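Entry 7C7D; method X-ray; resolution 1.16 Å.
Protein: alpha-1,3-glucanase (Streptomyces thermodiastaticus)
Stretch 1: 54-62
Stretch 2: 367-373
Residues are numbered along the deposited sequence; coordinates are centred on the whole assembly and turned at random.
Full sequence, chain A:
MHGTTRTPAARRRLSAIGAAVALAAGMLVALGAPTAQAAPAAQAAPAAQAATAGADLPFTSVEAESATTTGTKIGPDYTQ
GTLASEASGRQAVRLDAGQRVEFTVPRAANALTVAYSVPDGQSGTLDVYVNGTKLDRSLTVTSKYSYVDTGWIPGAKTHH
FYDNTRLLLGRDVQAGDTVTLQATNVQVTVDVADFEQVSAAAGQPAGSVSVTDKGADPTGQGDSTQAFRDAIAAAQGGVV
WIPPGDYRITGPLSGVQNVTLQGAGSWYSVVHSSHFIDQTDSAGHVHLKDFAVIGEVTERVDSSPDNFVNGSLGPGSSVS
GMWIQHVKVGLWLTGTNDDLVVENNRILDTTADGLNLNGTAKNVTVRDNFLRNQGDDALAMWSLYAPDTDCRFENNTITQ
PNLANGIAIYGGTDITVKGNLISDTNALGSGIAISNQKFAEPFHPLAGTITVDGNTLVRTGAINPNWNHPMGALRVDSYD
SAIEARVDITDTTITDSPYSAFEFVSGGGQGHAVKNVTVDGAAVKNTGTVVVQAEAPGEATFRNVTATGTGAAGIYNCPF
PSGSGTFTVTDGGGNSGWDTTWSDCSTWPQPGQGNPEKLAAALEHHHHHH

Stretch 1, residues 54-62: GADLPFTSV
Stretch 2 367-373: RDNFLRN

Two segments of one chain, at least 311 residues apart wherever they touch, meet along a small contact that buries 307 Å² in all. Stretch 1 runs extended through Leu57, departs from that conformation at Pro58 and enters a strand at Phe59; stretch 2 turns at Asp368 and then extends through the strand residues Phe370 to Arg372. The two run in the same general direction.

Gly54, at phi/psi 105/178, adopts a backbone that would jam a CB against the preceding carbonyl, so glycine fits. Ala55 (-75/149) sets the register, its CA 4.1 Å from the CA of Asp368. Its CB points toward stretch 2 and lies 3.6 Å from Asn369 O, a close approach that suits a small methyl.

The one direct hydrogen bond follows: Asp56 N donates to Asp368 OD1 at 3.1 Å and a nearly linear 177°. Asp368 takes the left-handed conformation 60/37, and its m rotamer (chi2 -64°) brings the carboxylate to this backbone amide. The side chain of Asp56, a t rotamer, instead leads away and is exposed. A water donates to Asp56 O at 2.8 Å and, weakly, to Asp368 O at 3.4 Å.

Leu57 (-120/141) starts sideways, but its m,t rotamer carries the branched end nearer, placing CD2 3.9 Å from Phe370 CB. Pro58 (-84/27) keeps its ring out of reach of stretch 2, and the strand begins at the next residue.

Phe59 (-139/160, chi1 70°, chi2 84°) points toward Phe370 (-115/127, chi1 179°, chi2 73°). The edge of Phe59 meets the face of Phe370, with centroids 5.0 Å apart and planes at 84°; Phe59 CZ approaches Phe370 CG to 3.7 Å. Both are buried, as suits large apolar rings.

Thr60 and Val62 are out of reach, whereas Ser61 (-92/144) between them points toward Arg372 (-132/136, chi1 t, chi2 t, chi3 m). Its OG (chi1 -60°) lies at the guanidinium edge, 3.9 Å from Arg372 NH2; both atoms find hydrogen-bond partners elsewhere in the structure.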

# COMPACT_ATOMS: atom_id res chain seq x y z
N GLY A 54 -0.36 -4.37 -11.86
CA GLY A 54 -0.82 -4.83 -10.57
C GLY A 54 -0.41 -6.26 -10.28
O GLY A 54 0.19 -6.96 -11.10
N ALA A 55 -0.77 -6.68 -9.08
CA ALA A 55 -0.47 -8.02 -8.62
C ALA A 55 -1.37 -9.03 -9.30
O ALA A 55 -2.52 -8.75 -9.64
CB ALA A 55 -0.67 -8.10 -7.11
N ASP A 56 -0.83 -10.23 -9.48
CA ASP A 56 -1.62 -11.39 -9.90
C ASP A 56 -2.23 -11.96 -8.63
O ASP A 56 -1.54 -12.58 -7.81
CB ASP A 56 -0.71 -12.40 -10.59
CG ASP A 56 -1.46 -13.60 -11.12
OD1 ASP A 56 -2.70 -13.53 -11.22
OD2 ASP A 56 -0.80 -14.60 -11.47
N LEU A 57 -3.53 -11.73 -8.44
CA LEU A 57 -4.18 -12.02 -7.18
C LEU A 57 -5.31 -13.02 -7.38
O LEU A 57 -6.05 -12.95 -8.36
CB LEU A 57 -4.78 -10.74 -6.58
CG LEU A 57 -3.78 -9.65 -6.23
CD1 LEU A 57 -4.46 -8.29 -6.12
CD2 LEU A 57 -3.05 -9.98 -4.94
N PRO A 58 -5.48 -13.95 -6.43
CA PRO A 58 -6.55 -14.95 -6.54
C PRO A 58 -7.88 -14.43 -6.02
O PRO A 58 -8.71 -15.22 -5.55
CB PRO A 58 -6.03 -16.08 -5.64
CG PRO A 58 -5.31 -15.33 -4.55
CD PRO A 58 -4.64 -14.16 -5.24
N PHE A 59 -8.10 -13.12 -6.08
CA PHE A 59 -9.37 -12.53 -5.69
C PHE A 59 -9.76 -11.43 -6.66
O PHE A 59 -8.91 -10.87 -7.36
CB PHE A 59 -9.40 -12.03 -4.22
CG PHE A 59 -8.56 -10.80 -3.96
CD1 PHE A 59 -9.06 -9.52 -4.19
CD2 PHE A 59 -7.29 -10.93 -3.41
CE1 PHE A 59 -8.29 -8.40 -3.92
CE2 PHE A 59 -6.52 -9.80 -3.13
CZ PHE A 59 -7.02 -8.54 -3.39
N THR A 60 -11.05 -11.11 -6.67
CA THR A 60 -11.58 -10.00 -7.45
C THR A 60 -12.40 -9.11 -6.53
O THR A 60 -13.22 -9.61 -5.75
CB THR A 60 -12.44 -10.51 -8.61
OG1 THR A 60 -11.61 -11.24 -9.50
CG2 THR A 60 -13.07 -9.35 -9.36
N SER A 61 -12.17 -7.81 -6.62
CA SER A 61 -12.89 -6.84 -5.80
C SER A 61 -14.13 -6.34 -6.52
O SER A 61 -14.12 -6.18 -7.75
CB SER A 61 -11.98 -5.66 -5.47
OG SER A 61 -10.83 -6.09 -4.77
N VAL A 62 -15.19 -6.11 -5.76
CA VAL A 62 -16.41 -5.50 -6.26
C VAL A 62 -16.73 -4.31 -5.37
O VAL A 62 -16.90 -4.46 -4.16
CB VAL A 62 -17.59 -6.49 -6.27
CG1 VAL A 62 -18.84 -5.81 -6.82
CG2 VAL A 62 -17.24 -7.73 -7.09
N ARG A 367 7.10 -7.99 -4.80
CA ARG A 367 6.28 -8.22 -5.99
C ARG A 367 4.99 -8.97 -5.66
O ARG A 367 4.94 -9.80 -4.75
CB ARG A 367 7.04 -8.99 -7.07
CG ARG A 367 7.40 -10.42 -6.71
CD ARG A 367 8.13 -11.14 -7.83
NE ARG A 367 8.59 -12.45 -7.37
CZ ARG A 367 9.74 -13.01 -7.72
NH1 ARG A 367 10.57 -12.39 -8.55
NH2 ARG A 367 10.07 -14.20 -7.23
N ASP A 368 3.94 -8.67 -6.43
CA ASP A 368 2.69 -9.42 -6.36
C ASP A 368 2.05 -9.37 -4.98
O ASP A 368 1.45 -10.35 -4.53
CB ASP A 368 2.86 -10.85 -6.86
CG ASP A 368 3.10 -10.90 -8.34
OD1 ASP A 368 2.19 -10.51 -9.09
OD2 ASP A 368 4.20 -11.31 -8.75
N ASN A 369 2.17 -8.22 -4.32
CA ASN A 369 1.51 -8.00 -3.04
C ASN A 369 0.31 -7.08 -3.22
O ASN A 369 0.25 -6.29 -4.16
CB ASN A 369 2.47 -7.37 -2.04
CG ASN A 369 3.70 -8.21 -1.82
OD1 ASN A 369 3.65 -9.25 -1.17
ND2 ASN A 369 4.82 -7.78 -2.37
N PHE A 370 -0.64 -7.21 -2.30
CA PHE A 370 -1.80 -6.34 -2.23
C PHE A 370 -1.74 -5.54 -0.94
O PHE A 370 -1.59 -6.13 0.14
CB PHE A 370 -3.10 -7.16 -2.26
CG PHE A 370 -4.33 -6.32 -2.17
CD1 PHE A 370 -4.73 -5.56 -3.26
CD2 PHE A 370 -5.07 -6.25 -1.00
CE1 PHE A 370 -5.85 -4.76 -3.19
CE2 PHE A 370 -6.20 -5.44 -0.93
CZ PHE A 370 -6.60 -4.70 -2.03
N LEU A 371 -1.85 -4.22 -1.06
CA LEU A 371 -1.76 -3.30 0.08
C LEU A 371 -2.97 -2.38 0.07
O LEU A 371 -3.20 -1.67 -0.91
CB LEU A 371 -0.47 -2.48 0.00
CG LEU A 371 0.83 -3.31 0.14
CD1 LEU A 371 1.51 -3.54 -1.22
CD2 LEU A 371 1.77 -2.63 1.11
N ARG A 372 -3.74 -2.41 1.16
CA ARG A 372 -4.90 -1.54 1.33
C ARG A 372 -4.84 -0.88 2.70
O ARG A 372 -4.56 -1.55 3.70
CB ARG A 372 -6.21 -2.33 1.20
CG ARG A 372 -7.46 -1.52 1.50
CD ARG A 372 -8.73 -2.38 1.45
NE ARG A 372 -9.14 -2.70 0.09
CZ ARG A 372 -9.70 -3.86 -0.26
NH1 ARG A 372 -9.88 -4.80 0.65
NH2 ARG A 372 -10.05 -4.08 -1.52
N ASN A 373 -5.12 0.42 2.75
CA ASN A 373 -5.34 1.12 4.03
C ASN A 373 -4.07 1.18 4.89
O ASN A 373 -4.08 0.85 6.07
CB ASN A 373 -6.53 0.55 4.81
CG ASN A 373 -6.98 1.44 5.96
OD1 ASN A 373 -6.81 2.66 5.93
ND2 ASN A 373 -7.57 0.83 6.98
O HOH W 1 -0.95 -12.64 -5.09